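Local coordinates for ribosomal RNA methyltransferase, putative (Plasmodium falciparum, PDB 2PLW), which binds S-adenosylmethionine and probably methylates the 2'-hydroxyl of a uridine in ribosomal RNA, this chain being its FtsJ-like methyltransferase domain, at residues A[100-104]-A[105-109]. Residues are numbered along the deposited sequence; the frame is centred on the assembly and turned at random.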
loop_
_atom_site.group_PDB
_atom_site.type_symbol
_atom_site.label_atom_id
_atom_site.label_comp_id
_atom_site.label_asym_id
_atom_site.label_seq_id
_atom_site.Cartn_x
_atom_site.Cartn_y
_atom_site.Cartn_z
ATOM N N GLU A 100 -1.040 11.634 -14.975
ATOM C CA GLU A 100 0.180 12.247 -15.499
ATOM C C GLU A 100 1.305 11.224 -15.585
ATOM O O GLU A 100 2.057 11.210 -16.544
ATOM C CB GLU A 100 0.649 13.385 -14.588
ATOM C CG GLU A 100 0.031 14.744 -14.827
ATOM C CD GLU A 100 0.772 15.835 -14.044
ATOM O OE1 GLU A 100 1.446 16.678 -14.686
ATOM O OE2 GLU A 100 0.691 15.835 -12.783
ATOM N N ILE A 101 1.398 10.370 -14.576
ATOM C CA ILE A 101 2.506 9.417 -14.431
ATOM C C ILE A 101 2.256 8.109 -15.207
ATOM O O ILE A 101 3.132 7.627 -15.941
ATOM C CB ILE A 101 2.811 9.132 -12.914
ATOM C CG1 ILE A 101 3.228 10.391 -12.153
ATOM C CG2 ILE A 101 3.929 8.104 -12.752
ATOM C CD1 ILE A 101 3.048 10.266 -10.631
ATOM N N LEU A 102 1.056 7.555 -15.051
ATOM C CA LEU A 102 0.686 6.252 -15.605
ATOM C C LEU A 102 0.177 6.272 -17.043
ATOM O O LEU A 102 0.262 5.248 -17.731
ATOM C CB LEU A 102 -0.414 5.601 -14.745
ATOM C CG LEU A 102 -0.112 5.289 -13.276
ATOM C CD1 LEU A 102 -1.381 4.881 -12.588
ATOM C CD2 LEU A 102 0.966 4.207 -13.186
ATOM N N GLN A 103 -0.411 7.401 -17.458
ATOM C CA GLN A 103 -1.186 7.477 -18.703
ATOM C C GLN A 103 -2.291 6.414 -18.719
ATOM O O GLN A 103 -3.295 6.559 -18.029
ATOM C CB GLN A 103 -0.284 7.380 -19.941
ATOM C CG GLN A 103 0.777 8.470 -20.044
ATOM C CD GLN A 103 0.186 9.857 -19.916
ATOM O OE1 GLN A 103 -0.790 10.203 -20.605
ATOM N NE2 GLN A 103 0.768 10.669 -19.031
ATOM N N ASP A 104 -2.099 5.354 -19.490
ATOM C CA ASP A 104 -3.113 4.310 -19.635
ATOM C C ASP A 104 -2.794 3.032 -18.845
ATOM O O ASP A 104 -3.475 1.996 -18.997
ATOM C CB ASP A 104 -3.322 4.008 -21.120
ATOM C CG ASP A 104 -4.069 5.128 -21.840
ATOM O OD1 ASP A 104 -4.809 5.874 -21.162
ATOM O OD2 ASP A 104 -3.917 5.259 -23.076
ATOM N N LYS A 105 -1.779 3.107 -17.989
ATOM C CA LYS A 105 -1.295 1.925 -17.294
ATOM C C LYS A 105 -1.892 1.787 -15.903
ATOM O O LYS A 105 -2.252 2.765 -15.267
ATOM C CB LYS A 105 0.228 1.941 -17.209
ATOM C CG LYS A 105 0.926 1.726 -18.549
ATOM C CD LYS A 105 2.447 1.755 -18.398
ATOM C CE LYS A 105 2.934 3.191 -18.144
ATOM N NZ LYS A 105 2.808 4.048 -19.372
ATOM N N LYS A 106 -1.998 0.553 -15.448
ATOM C CA LYS A 106 -2.330 0.295 -14.057
ATOM C C LYS A 106 -1.058 -0.083 -13.276
ATOM O O LYS A 106 0.039 -0.081 -13.821
ATOM C CB LYS A 106 -3.467 -0.726 -13.936
ATOM C CG LYS A 106 -4.823 -0.128 -14.373
ATOM C CD LYS A 106 -5.965 -0.980 -13.919
ATOM C CE LYS A 106 -7.281 -0.473 -14.433
ATOM N NZ LYS A 106 -8.380 -1.285 -13.934
ATOM N N ILE A 107 -1.218 -0.308 -11.982
ATOM C CA ILE A 107 -0.119 -0.359 -11.053
ATOM C C ILE A 107 0.081 -1.822 -10.651
ATOM O O ILE A 107 -0.852 -2.461 -10.242
ATOM C CB ILE A 107 -0.462 0.492 -9.786
ATOM C CG1 ILE A 107 -0.735 1.950 -10.192
ATOM C CG2 ILE A 107 0.673 0.446 -8.760
ATOM C CD1 ILE A 107 -0.998 2.844 -9.038
ATOM N N ASP A 108 1.295 -2.339 -10.765
ATOM C CA ASP A 108 1.537 -3.752 -10.491
ATOM C C ASP A 108 1.623 -4.169 -9.029
ATOM O O ASP A 108 1.273 -5.309 -8.681
ATOM C CB ASP A 108 2.805 -4.188 -11.213
ATOM C CG ASP A 108 2.719 -3.949 -12.689
ATOM O OD1 ASP A 108 1.948 -4.664 -13.340
ATOM O OD2 ASP A 108 3.364 -3.002 -13.192
ATOM N N ILE A 109 2.135 -3.271 -8.195
ATOM C CA ILE A 109 2.335 -3.543 -6.791
ATOM C C ILE A 109 1.869 -2.336 -6.016
ATOM O O ILE A 109 2.354 -1.211 -6.244
ATOM C CB ILE A 109 3.827 -3.830 -6.460
ATOM C CG1 ILE A 109 4.365 -4.963 -7.332
ATOM C CG2 ILE A 109 3.980 -4.132 -4.984
ATOM C CD1 ILE A 109 5.923 -5.050 -7.356
HETATM O O HOH W 1 3.498 6.753 -18.548
HETATM O O HOH W 2 0.218 4.245 -21.094
#
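Leu102 and Lys105 close a type II' beta turn where helix 93-102 ends: Lys105 N gives its hydrogen to Leu102 O at 3.0 Å, coming from above the carbonyl plane. Gln103, the first residue to leave helical geometry, has the positive phi (55°) of this turn, which reverses the chain toward strand 107-112. The Lys105 side chain then curls back over the same carbonyl. Bends at chi3 (-73°) and chi4 (-71°) bring NZ round to Leu102 O, a weak bond of 3.3 Å, so that one oxygen takes both the backbone and the side-chain nitrogen of a single residue. Two waters also bind NZ: one accepts from it and donates to Ile101 O, the other accepts from NZ and from Asp104 N. In the Rossmann-like fold of class I methyltransferases this links helix to strand in the crossover from strand 66-69 to strand 107-112, right-handed as is usual in this fold; strand 107-112 lies between strands 24-29 and 148-155. On the buried side Leu102 lays CB and CD1 against Lys105 O, at 3.4 and 3.5 Å. Its CD1 also meets Ile107 CG1 at 3.8 Å, the two side chains crossing nearly at right angles; both also pack against strand 24-29, Leu102 on Ile25 and Ile107 on Leu27.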